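Local atomic coordinates of Rep protein (Adeno-associated virus - 5, PDB entry 1M55), a protein that probably nicks viral DNA at its replication origin, acting as the metal-dependent endonuclease domain of a rolling-circle-type replication initiator. Residues P38-L43 with Y172-L177; K76-F81 with Y153-V158. One frame throughout, in Å; residues are numbered along the deposited sequence.

Interaction 1 (P38-L43 with Y172-L177); sequences PPESDL and YKLAAL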
loop_
_atom_site.group_PDB
_atom_site.type_symbol
_atom_site.label_atom_id
_atom_site.label_comp_id
_atom_site.label_asym_id
_atom_site.label_seq_id
_atom_site.Cartn_x
_atom_site.Cartn_y
_atom_site.Cartn_z
ATOM N N PRO A 38 -14.903 9.312 4.111
ATOM C CA PRO A 38 -15.352 10.376 3.206
ATOM C C PRO A 38 -16.855 10.160 2.975
ATOM O O PRO A 38 -17.352 9.036 3.105
ATOM C CB PRO A 38 -14.558 10.089 1.927
ATOM C CG PRO A 38 -13.329 9.410 2.429
ATOM C CD PRO A 38 -13.874 8.477 3.469
ATOM N N PRO A 39 -17.591 11.212 2.591
ATOM C CA PRO A 39 -19.035 11.086 2.357
ATOM C C PRO A 39 -19.420 9.984 1.367
ATOM O O PRO A 39 -20.447 9.320 1.535
ATOM C CB PRO A 39 -19.407 12.467 1.815
ATOM C CG PRO A 39 -18.441 13.370 2.526
ATOM C CD PRO A 39 -17.144 12.602 2.388
ATOM N N GLU A 40 -18.588 9.775 0.353
ATOM C CA GLU A 40 -18.848 8.770 -0.681
ATOM C C GLU A 40 -18.469 7.331 -0.315
ATOM O O GLU A 40 -18.621 6.425 -1.134
ATOM C CB GLU A 40 -18.141 9.172 -1.976
ATOM C CG GLU A 40 -18.615 10.511 -2.522
ATOM C CD GLU A 40 -17.838 10.956 -3.760
ATOM O OE1 GLU A 40 -18.013 10.332 -4.836
ATOM O OE2 GLU A 40 -17.054 11.928 -3.652
ATOM N N SER A 41 -17.952 7.126 0.891
ATOM C CA SER A 41 -17.562 5.791 1.332
ATOM C C SER A 41 -18.725 5.104 2.034
ATOM O O SER A 41 -19.550 5.761 2.666
ATOM C CB SER A 41 -16.366 5.867 2.281
ATOM O OG SER A 41 -15.984 4.583 2.737
ATOM N N ASP A 42 -18.786 3.781 1.908
ATOM C CA ASP A 42 -19.832 2.995 2.551
ATOM C C ASP A 42 -19.210 1.948 3.477
ATOM O O ASP A 42 -19.848 0.951 3.826
ATOM C CB ASP A 42 -20.741 2.330 1.506
ATOM C CG ASP A 42 -19.998 1.342 0.605
ATOM O OD1 ASP A 42 -18.768 1.174 0.756
ATOM O OD2 ASP A 42 -20.656 0.729 -0.266
ATOM N N LEU A 43 -17.950 2.168 3.841
ATOM C CA LEU A 43 -17.238 1.251 4.718
ATOM C C LEU A 43 -17.725 1.393 6.154
ATOM O O LEU A 43 -18.313 2.409 6.525
ATOM C CB LEU A 43 -15.727 1.526 4.682
ATOM C CG LEU A 43 -14.944 1.334 3.381
ATOM C CD1 LEU A 43 -13.500 1.745 3.605
ATOM C CD2 LEU A 43 -15.017 -0.108 2.922
ATOM N N TYR A 172 -10.678 4.205 -10.867
ATOM C CA TYR A 172 -10.833 3.540 -9.573
ATOM C C TYR A 172 -10.997 4.441 -8.356
ATOM O O TYR A 172 -11.103 3.943 -7.229
ATOM C CB TYR A 172 -9.659 2.580 -9.343
ATOM C CG TYR A 172 -9.545 1.525 -10.415
ATOM C CD1 TYR A 172 -8.477 1.525 -11.319
ATOM C CD2 TYR A 172 -10.534 0.556 -10.563
ATOM C CE1 TYR A 172 -8.409 0.585 -12.350
ATOM C CE2 TYR A 172 -10.476 -0.383 -11.583
ATOM C CZ TYR A 172 -9.417 -0.365 -12.474
ATOM O OH TYR A 172 -9.390 -1.289 -13.493
ATOM N N LYS A 173 -11.048 5.753 -8.572
ATOM C CA LYS A 173 -11.192 6.697 -7.465
ATOM C C LYS A 173 -12.396 6.416 -6.572
ATOM O O LYS A 173 -12.285 6.438 -5.344
ATOM C CB LYS A 173 -11.245 8.139 -7.979
ATOM C CG LYS A 173 -9.894 8.712 -8.372
ATOM C CD LYS A 173 -10.029 10.149 -8.849
ATOM C CE LYS A 173 -8.670 10.810 -9.025
ATOM N NZ LYS A 173 -7.940 10.916 -7.728
ATOM N N LEU A 174 -13.545 6.140 -7.178
ATOM C CA LEU A 174 -14.744 5.860 -6.400
ATOM C C LEU A 174 -14.673 4.485 -5.729
ATOM O O LEU A 174 -15.061 4.333 -4.572
ATOM C CB LEU A 174 -15.986 5.966 -7.287
ATOM C CG LEU A 174 -17.334 5.619 -6.655
ATOM C CD1 LEU A 174 -17.602 6.471 -5.412
ATOM C CD2 LEU A 174 -18.423 5.819 -7.698
ATOM N N ALA A 175 -14.137 3.505 -6.446
ATOM C CA ALA A 175 -14.017 2.143 -5.933
ATOM C C ALA A 175 -13.141 2.020 -4.691
ATOM O O ALA A 175 -13.408 1.192 -3.821
ATOM C CB ALA A 175 -13.486 1.216 -7.030
ATOM N N ALA A 176 -12.111 2.857 -4.602
ATOM C CA ALA A 176 -11.169 2.809 -3.485
ATOM C C ALA A 176 -11.795 2.575 -2.114
ATOM O O ALA A 176 -11.379 1.670 -1.384
ATOM C CB ALA A 176 -10.297 4.067 -3.473
ATOM N N LEU A 177 -12.804 3.370 -1.767
ATOM C CA LEU A 177 -13.445 3.241 -0.464
ATOM C C LEU A 177 -14.936 2.926 -0.544
ATOM O O LEU A 177 -15.681 3.167 0.416
ATOM C CB LEU A 177 -13.232 4.519 0.351
ATOM C CG LEU A 177 -11.782 4.954 0.589
ATOM C CD1 LEU A 177 -11.764 6.251 1.373
ATOM C CD2 LEU A 177 -11.025 3.874 1.338
HETATM O O HOH W 1 -15.843 5.916 -2.151
#
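Leu-177 faces Pro-38, Ser-41 and Leu-43, and its forked side chain divides the apolar work. One methyl, CD1, lies 3.7 Å from both CG and CD of Pro-38. The other, CD2, turns to Leu-43 and lies 4.0 Å from its CD1. Both neighbours cross the Leu-177 side chain at about a right angle. Ser-41 supplies the polar link: its OG, set anti to the backbone N (chi1 179°), donates to Leu-177 O at 2.7 Å, in the carbonyl plane. A serine hydroxyl suits the place because it can donate to Leu-177 O while accepting a weak bond from Leu-43 N. A weak, long bond from Asp-42 N adds a second donor to Leu-177 O. Farther out, Leu-174 CD1 touches Glu-40 OE1 at 3.9 Å, and a water lies between Glu-40 O and Leu-174 O. The arrangement is a surface loop-to-loop contact: the type I turn of Pro-38 to Ser-41, with proline suitably at its second position, packs against Leu-174 and Leu-177, and the carboxylate of Asp-42, just after the turn, accepts from Leu-179 N and Glu-180 N, the first backbone N-H groups of helix 179-191.

Interaction 2 (K76-F81 with Y153-V158); sequences KFFVQF and YLLPKV
Gln-80 reaches from strand 77-83 to the backbone carbonyl of Leu-154, the first residue of a type I turn to Lys-157. Its CB leaves the backbone toward the 153-158 segment, and CG continues outward, anti to the backbone N (chi1 -177°). The extended chain then brings CD to 3.6 Å from Leu-154 O and 4.1 Å from Leu-154 CB, the two side chains sliding past each other in opposite directions. At the tip the two ends of the amide part company. NE2 donates to Leu-154 O at 2.9 Å in a fairly straight bond (161° at the hydrogen). The acceptor lies nearly in the plane of the amide, although the donor stands 38° above the carbonyl plane. Lys-157 N closes the turn onto the same oxygen from the opposite face, so that the carbonyl is gripped on both sides. NE2 also touches Lys-157 CB at 3.7 Å and bonds to Glu-82 OE2. OE1 lies in plane at the edge of the Phe-78 ring and accepts from Arg-182 NH2. Glutamine suits this buried site because one flat group offers both a donor and an acceptor. Phe-78 packs next to it: CD2 is 3.7 Å from Leu-154 CD1, while CZ lies 3.8 Å from Leu-155 CD2. Lys-157 bends its chain, and its NZ forms salt bridges with Glu-82, a zinc ligand, and with Glu-161. Strand 77-83, lying between strands 88-95 and 162-167, thus receives Leu-154 and Leu-155 on one face, while Phe-77 and Phe-81 meet helix 50-71 on the other.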
loop_
_atom_site.group_PDB
_atom_site.type_symbol
_atom_site.label_atom_id
_atom_site.label_comp_id
_atom_site.label_asym_id
_atom_site.label_seq_id
_atom_site.Cartn_x
_atom_site.Cartn_y
_atom_site.Cartn_z
ATOM N N LYS A 76 1.252 7.158 -11.532
ATOM C CA LYS A 76 -0.078 6.631 -11.251
ATOM C C LYS A 76 0.111 5.482 -10.269
ATOM O O LYS A 76 1.126 4.764 -10.328
ATOM C CB LYS A 76 -0.739 6.118 -12.530
ATOM C CG LYS A 76 -1.154 7.213 -13.501
ATOM C CD LYS A 76 -2.214 8.115 -12.888
ATOM C CE LYS A 76 -2.703 9.158 -13.880
ATOM N NZ LYS A 76 -3.847 9.940 -13.338
ATOM N N PHE A 77 -0.860 5.303 -9.380
ATOM C CA PHE A 77 -0.783 4.255 -8.374
ATOM C C PHE A 77 -2.151 3.817 -7.888
ATOM O O PHE A 77 -3.154 4.510 -8.090
ATOM C CB PHE A 77 0.008 4.757 -7.142
ATOM C CG PHE A 77 -0.678 5.881 -6.381
ATOM C CD1 PHE A 77 -1.641 5.607 -5.406
ATOM C CD2 PHE A 77 -0.379 7.211 -6.662
ATOM C CE1 PHE A 77 -2.297 6.643 -4.726
ATOM C CE2 PHE A 77 -1.027 8.256 -5.988
ATOM C CZ PHE A 77 -1.987 7.969 -5.020
ATOM N N PHE A 78 -2.171 2.638 -7.278
ATOM C CA PHE A 78 -3.347 2.090 -6.627
ATOM C C PHE A 78 -2.730 1.360 -5.443
ATOM O O PHE A 78 -1.934 0.441 -5.623
ATOM C CB PHE A 78 -4.155 1.120 -7.490
ATOM C CG PHE A 78 -5.437 0.676 -6.828
ATOM C CD1 PHE A 78 -6.617 1.391 -7.012
ATOM C CD2 PHE A 78 -5.446 -0.413 -5.952
ATOM C CE1 PHE A 78 -7.788 1.036 -6.328
ATOM C CE2 PHE A 78 -6.607 -0.775 -5.269
ATOM C CZ PHE A 78 -7.780 -0.045 -5.456
ATOM N N VAL A 79 -3.028 1.842 -4.244
ATOM C CA VAL A 79 -2.485 1.273 -3.020
ATOM C C VAL A 79 -3.628 0.787 -2.145
ATOM O O VAL A 79 -4.577 1.532 -1.879
ATOM C CB VAL A 79 -1.669 2.339 -2.247
ATOM C CG1 VAL A 79 -1.113 1.766 -0.948
ATOM C CG2 VAL A 79 -0.534 2.867 -3.119
ATOM N N GLN A 80 -3.560 -0.470 -1.726
ATOM C CA GLN A 80 -4.597 -1.027 -0.873
ATOM C C GLN A 80 -4.011 -1.535 0.444
ATOM O O GLN A 80 -3.051 -2.310 0.452
ATOM C CB GLN A 80 -5.357 -2.142 -1.596
ATOM C CG GLN A 80 -6.500 -2.724 -0.785
ATOM C CD GLN A 80 -7.524 -3.412 -1.653
ATOM O OE1 GLN A 80 -8.280 -2.761 -2.362
ATOM N NE2 GLN A 80 -7.555 -4.735 -1.602
ATOM N N PHE A 81 -4.567 -1.043 1.548
ATOM C CA PHE A 81 -4.148 -1.423 2.896
ATOM C C PHE A 81 -5.042 -2.574 3.364
ATOM O O PHE A 81 -6.275 -2.467 3.341
ATOM C CB PHE A 81 -4.280 -0.218 3.838
ATOM C CG PHE A 81 -3.777 -0.473 5.233
ATOM C CD1 PHE A 81 -4.495 -0.018 6.335
ATOM C CD2 PHE A 81 -2.596 -1.179 5.449
ATOM C CE1 PHE A 81 -4.045 -0.267 7.633
ATOM C CE2 PHE A 81 -2.140 -1.430 6.745
ATOM C CZ PHE A 81 -2.869 -0.973 7.835
ATOM N N TYR A 153 -8.095 -8.833 -8.541
ATOM C CA TYR A 153 -7.532 -9.272 -7.275
ATOM C C TYR A 153 -7.695 -8.369 -6.059
ATOM O O TYR A 153 -7.965 -8.855 -4.962
ATOM C CB TYR A 153 -6.053 -9.550 -7.518
ATOM C CG TYR A 153 -5.304 -10.223 -6.401
ATOM C CD1 TYR A 153 -5.646 -11.508 -5.973
ATOM C CD2 TYR A 153 -4.179 -9.619 -5.842
ATOM C CE1 TYR A 153 -4.875 -12.174 -5.031
ATOM C CE2 TYR A 153 -3.404 -10.274 -4.902
ATOM C CZ TYR A 153 -3.752 -11.553 -4.506
ATOM O OH TYR A 153 -2.944 -12.218 -3.619
ATOM N N LEU A 154 -7.527 -7.063 -6.240
ATOM C CA LEU A 154 -7.628 -6.138 -5.113
ATOM C C LEU A 154 -9.038 -5.676 -4.766
ATOM O O LEU A 154 -9.427 -5.698 -3.598
ATOM C CB LEU A 154 -6.716 -4.933 -5.331
ATOM C CG LEU A 154 -5.234 -5.267 -5.523
ATOM C CD1 LEU A 154 -4.452 -3.972 -5.695
ATOM C CD2 LEU A 154 -4.701 -6.060 -4.335
ATOM N N LEU A 155 -9.812 -5.274 -5.771
ATOM C CA LEU A 155 -11.175 -4.802 -5.521
ATOM C C LEU A 155 -12.119 -5.780 -4.802
ATOM O O LEU A 155 -12.985 -5.344 -4.046
ATOM C CB LEU A 155 -11.833 -4.282 -6.808
ATOM C CG LEU A 155 -11.192 -3.068 -7.492
ATOM C CD1 LEU A 155 -12.160 -2.509 -8.528
ATOM C CD2 LEU A 155 -10.842 -1.990 -6.467
ATOM N N PRO A 156 -11.978 -7.105 -5.032
ATOM C CA PRO A 156 -12.850 -8.087 -4.369
ATOM C C PRO A 156 -12.736 -8.169 -2.841
ATOM O O PRO A 156 -13.632 -8.709 -2.187
ATOM C CB PRO A 156 -12.411 -9.411 -4.996
ATOM C CG PRO A 156 -11.948 -9.021 -6.348
ATOM C CD PRO A 156 -11.157 -7.772 -6.063
ATOM N N LYS A 157 -11.628 -7.699 -2.270
ATOM C CA LYS A 157 -11.453 -7.767 -0.821
ATOM C C LYS A 157 -12.549 -7.005 -0.078
ATOM O O LYS A 157 -12.948 -5.917 -0.494
ATOM C CB LYS A 157 -10.077 -7.236 -0.400
ATOM C CG LYS A 157 -8.950 -8.264 -0.447
ATOM C CD LYS A 157 -8.449 -8.511 -1.851
ATOM C CE LYS A 157 -7.417 -9.632 -1.882
ATOM N NZ LYS A 157 -6.232 -9.345 -1.037
ATOM N N VAL A 158 -13.047 -7.592 1.008
ATOM C CA VAL A 158 -14.087 -6.962 1.818
ATOM C C VAL A 158 -13.545 -6.783 3.236
ATOM O O VAL A 158 -12.462 -7.286 3.558
ATOM C CB VAL A 158 -15.400 -7.809 1.850
ATOM C CG1 VAL A 158 -16.009 -7.896 0.465
ATOM C CG2 VAL A 158 -15.124 -9.205 2.389
#

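In the fold
The centres of the two interactions lie about 12 Å apart, and they touch directly: Tyr-172 CB packs 3.9 Å from Phe-78 CE1, while Tyr-172 and Ala-175 lie against Leu-155. Along the chain the order is 38-43, 76-81, 153-158, 172-177, so both segments of interaction 2 fall between those of interaction 1. Arg-182 of helix 179-191 joins the two, bonding to Ala-175 O and Ala-176 O of interaction 1 and to Gln-80 OE1 and Leu-155 O of interaction 2. The buried interaction 2, on the antiparallel sheet beside the zinc ligand Glu-82, is thereby tied to the surface loops of interaction 1.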